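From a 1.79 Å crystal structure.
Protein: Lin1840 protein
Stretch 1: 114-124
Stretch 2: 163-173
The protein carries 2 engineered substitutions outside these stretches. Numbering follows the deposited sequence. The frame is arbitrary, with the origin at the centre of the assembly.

Stretch 1 114-124: TVRVMAEVSAL
Stretch 2 163-173: ELGKAMVDGYQ

Both stretches are helical throughout, with phi/psi near -60/-45 except at Q173 (-96/-26), and each carries the regular i to i+4 backbone hydrogen bonds. The helices run in roughly the same direction: their N-to-C axes make an angle of 32° (signed crossing angle -32°) and approach to 6.9 Å. Register is set by R116 and G171, whose CA atoms lie 4.3 Å apart. The contact buries 538 Å², summed over both sides, and contains no direct hydrogen bond between the stretches.

Such a close approach brings backbone against backbone. G171 lacks a side chain exactly where one would point toward the other helix; an ideal CB there would lie 2.4 Å from R116 O and 2.7 Å from A119 CB, both clashes. Three CA-H...O contacts accompany this close backbone approach: R116 CA to A167 O at 3.5 Å, G171 CA to R116 O at 3.5 Å, and E120 CA to G171 O at 3.3 Å, with angles at hydrogen of 133 to 134°. E120 N also comes within 3.4 Å of G171 O, but the angle is too poor for a hydrogen bond, and E120 N instead donates to R116 O at 2.8 Å within its own helix.

Apolar packing extends along the seam. V115 (chi1 t) points toward stretch 2, placing CG1 3.2 Å from M168 CG, while its CG2 lies 4.1 Å from L164 CD2; L164 is m,t. A167 points its CB toward stretch 1, and this methyl is what V115 CG1 meets at 4.1 Å. M168 (m, t, t) leaves CA sideways, and its SD meets M118 CE at 3.8 Å. M118 also starts sideways, but its t, m, m conformation brings its end nearer.

Y172 starts away from stretch 1, yet chi1 m and chi2 -54° bring its ring back. A119, pointing toward stretch 2, sets CB over one face of the Y172 ring, 3.6 Å from the centroid and 14° off the normal, a CH-pi contact. The same A119 CB also touches M168 O at 3.4 Å, so the small methyl meets both the ring face and the backbone. At the ring edge, S122 CB lies 3.9 Å from Y172 CE1 and A123 CB 4.5 Å from Y172 CD1; A123 CB is also 3.7 Å from Y172 O.

Polar links between the helices run through water. One water accepts from R116 NH1 at 3.0 Å and donates to D170 O at 2.9 Å. R116 (t, t, p, chi4 75°) also forms an intrahelical salt bridge from NH1 to E120 OE2 at 2.9 Å, with E120 t,t, while R116 CD lies 3.5 Å from D170 OD2 (D170 chi1 t). A second water donates to S122 OG at 2.8 Å and hydrogen-bonds Y172 OH at 2.9 Å. S122 (chi1 m) donates from OG to M118 O at 2.9 Å, satisfying its hydroxyl in this buried setting.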

# COMPACT_ATOMS: atom_id res chain seq x y z
N THR A 114 -24.69 -5.37 -21.56
CA THR A 114 -25.32 -4.76 -20.42
C THR A 114 -24.80 -3.34 -20.17
O THR A 114 -25.56 -2.44 -19.92
CB THR A 114 -25.20 -5.62 -19.15
OG1 THR A 114 -25.92 -6.84 -19.32
CG2 THR A 114 -25.63 -4.96 -17.83
N VAL A 115 -23.46 -3.19 -20.15
CA VAL A 115 -22.86 -1.87 -19.92
C VAL A 115 -23.16 -0.89 -21.05
O VAL A 115 -23.48 0.27 -20.79
CB VAL A 115 -21.37 -2.07 -19.66
CG1 VAL A 115 -20.68 -0.76 -19.61
CG2 VAL A 115 -21.26 -2.92 -18.37
N ARG A 116 -23.11 -1.33 -22.30
CA ARG A 116 -23.50 -0.44 -23.38
C ARG A 116 -24.96 0.04 -23.29
O ARG A 116 -25.27 1.20 -23.50
CB ARG A 116 -23.25 -1.14 -24.71
CG ARG A 116 -23.40 -0.23 -25.95
CD ARG A 116 -23.57 -1.04 -27.26
NE ARG A 116 -24.87 -1.69 -27.27
CZ ARG A 116 -26.02 -1.10 -27.48
NH1 ARG A 116 -26.06 0.21 -27.81
NH2 ARG A 116 -27.15 -1.79 -27.40
N VAL A 117 -25.88 -0.88 -23.00
CA VAL A 117 -27.27 -0.51 -22.85
C VAL A 117 -27.49 0.47 -21.70
O VAL A 117 -28.23 1.43 -21.83
CB VAL A 117 -28.16 -1.76 -22.65
CG1 VAL A 117 -29.57 -1.38 -22.18
CG2 VAL A 117 -28.21 -2.57 -23.94
N MET A 118 -26.82 0.22 -20.58
CA MET A 118 -26.87 1.15 -19.48
C MET A 118 -26.50 2.54 -19.99
O MET A 118 -27.21 3.54 -19.72
CB MET A 118 -25.97 0.73 -18.33
CG MET A 118 -25.95 1.71 -17.14
SD MET A 118 -24.97 3.19 -17.27
CE MET A 118 -23.32 2.62 -17.39
N ALA A 119 -25.34 2.66 -20.67
CA ALA A 119 -24.91 3.99 -21.10
C ALA A 119 -25.84 4.60 -22.17
O ALA A 119 -26.09 5.81 -22.18
CB ALA A 119 -23.52 3.85 -21.60
N GLU A 120 -26.37 3.76 -23.09
CA GLU A 120 -27.38 4.25 -24.02
C GLU A 120 -28.65 4.85 -23.36
O GLU A 120 -29.09 5.94 -23.75
CB GLU A 120 -27.72 3.16 -25.05
CG GLU A 120 -28.69 3.63 -26.13
CD GLU A 120 -28.78 2.54 -27.16
OE1 GLU A 120 -29.64 1.71 -26.98
OE2 GLU A 120 -27.95 2.46 -28.07
N VAL A 121 -29.23 4.14 -22.38
CA VAL A 121 -30.37 4.66 -21.67
C VAL A 121 -30.03 5.96 -20.93
O VAL A 121 -30.79 6.92 -20.92
CB VAL A 121 -31.00 3.62 -20.75
CG1 VAL A 121 -32.07 4.22 -19.88
CG2 VAL A 121 -31.54 2.45 -21.53
N SER A 122 -28.89 5.98 -20.28
CA SER A 122 -28.42 7.12 -19.54
C SER A 122 -28.40 8.33 -20.47
O SER A 122 -28.87 9.40 -20.11
CB SER A 122 -27.02 6.84 -19.07
OG SER A 122 -27.00 5.84 -18.02
N ALA A 123 -27.81 8.15 -21.65
CA ALA A 123 -27.71 9.24 -22.64
C ALA A 123 -29.06 9.65 -23.20
O ALA A 123 -29.30 10.82 -23.36
CB ALA A 123 -26.77 8.90 -23.77
N LEU A 124 -29.94 8.68 -23.43
CA LEU A 124 -31.31 9.00 -23.90
C LEU A 124 -31.98 9.96 -22.91
O LEU A 124 -32.57 10.97 -23.28
CB LEU A 124 -32.09 7.64 -24.00
CG LEU A 124 -33.61 7.81 -24.20
CD1 LEU A 124 -33.89 8.20 -25.64
CD2 LEU A 124 -34.33 6.57 -23.78
N GLU A 163 -12.46 -3.22 -21.41
CA GLU A 163 -13.55 -3.75 -22.29
C GLU A 163 -14.87 -3.09 -21.92
O GLU A 163 -15.60 -2.60 -22.78
CB GLU A 163 -13.61 -5.24 -22.24
CG GLU A 163 -12.36 -5.90 -22.86
CD GLU A 163 -12.33 -5.72 -24.34
OE1 GLU A 163 -13.21 -6.23 -24.99
OE2 GLU A 163 -11.47 -5.01 -24.89
N LEU A 164 -15.13 -2.98 -20.63
CA LEU A 164 -16.37 -2.31 -20.19
C LEU A 164 -16.37 -0.77 -20.37
O LEU A 164 -17.43 -0.15 -20.68
CB LEU A 164 -16.71 -2.72 -18.78
CG LEU A 164 -16.85 -4.25 -18.59
CD1 LEU A 164 -17.33 -4.44 -17.15
CD2 LEU A 164 -17.83 -4.94 -19.51
N GLY A 165 -15.21 -0.15 -20.25
CA GLY A 165 -15.10 1.25 -20.55
C GLY A 165 -15.42 1.53 -22.00
O GLY A 165 -16.13 2.49 -22.30
N LYS A 166 -14.87 0.73 -22.90
CA LYS A 166 -15.19 0.86 -24.30
C LYS A 166 -16.69 0.68 -24.55
O LYS A 166 -17.30 1.46 -25.31
CB LYS A 166 -14.42 -0.09 -25.19
CG LYS A 166 -12.99 0.23 -25.25
CD LYS A 166 -12.24 -0.65 -26.23
CE LYS A 166 -12.09 -2.00 -25.70
NZ LYS A 166 -11.47 -2.86 -26.76
N ALA A 167 -17.30 -0.32 -23.91
CA ALA A 167 -18.74 -0.46 -24.03
C ALA A 167 -19.52 0.75 -23.54
O ALA A 167 -20.50 1.13 -24.20
CB ALA A 167 -19.18 -1.74 -23.34
N MET A 168 -19.08 1.40 -22.44
CA MET A 168 -19.78 2.60 -21.94
C MET A 168 -19.66 3.76 -22.91
O MET A 168 -20.66 4.43 -23.25
CB MET A 168 -19.24 3.03 -20.61
CG MET A 168 -19.71 2.30 -19.41
SD MET A 168 -19.59 3.31 -17.87
CE MET A 168 -19.53 1.85 -16.84
N VAL A 169 -18.44 3.96 -23.42
CA VAL A 169 -18.20 5.05 -24.39
C VAL A 169 -19.11 4.86 -25.63
O VAL A 169 -19.76 5.79 -26.09
CB VAL A 169 -16.73 5.12 -24.79
CG1 VAL A 169 -16.54 6.09 -25.98
CG2 VAL A 169 -15.88 5.56 -23.61
N ASP A 170 -19.15 3.62 -26.15
CA ASP A 170 -19.99 3.29 -27.30
C ASP A 170 -21.49 3.56 -26.97
O ASP A 170 -22.22 4.15 -27.76
CB ASP A 170 -19.76 1.84 -27.65
CG ASP A 170 -20.50 1.42 -28.90
OD1 ASP A 170 -20.71 2.25 -29.83
OD2 ASP A 170 -20.85 0.22 -28.97
N GLY A 171 -21.93 3.14 -25.80
CA GLY A 171 -23.30 3.37 -25.36
C GLY A 171 -23.67 4.84 -25.26
O GLY A 171 -24.77 5.30 -25.72
N TYR A 172 -22.77 5.64 -24.69
CA TYR A 172 -23.07 7.10 -24.52
C TYR A 172 -23.04 7.82 -25.86
O TYR A 172 -23.93 8.59 -26.15
CB TYR A 172 -22.07 7.80 -23.59
CG TYR A 172 -22.10 7.38 -22.11
CD1 TYR A 172 -23.26 7.43 -21.38
CD2 TYR A 172 -20.91 7.09 -21.42
CE1 TYR A 172 -23.27 7.12 -20.04
CE2 TYR A 172 -20.96 6.74 -20.06
CZ TYR A 172 -22.13 6.77 -19.38
OH TYR A 172 -22.16 6.45 -18.04
N GLN A 173 -21.99 7.56 -26.64
CA GLN A 173 -21.69 8.40 -27.77
C GLN A 173 -22.24 7.87 -29.09
O GLN A 173 -22.43 8.63 -30.05
CB GLN A 173 -20.15 8.57 -27.92
CG GLN A 173 -19.46 9.14 -26.71
CD GLN A 173 -18.06 9.61 -26.94
OE1 GLN A 173 -17.59 10.52 -26.22
NE2 GLN A 173 -17.36 9.02 -27.89
O HOH W 1 -24.12 2.24 -28.91
O HOH W 2 -24.66 6.63 -16.63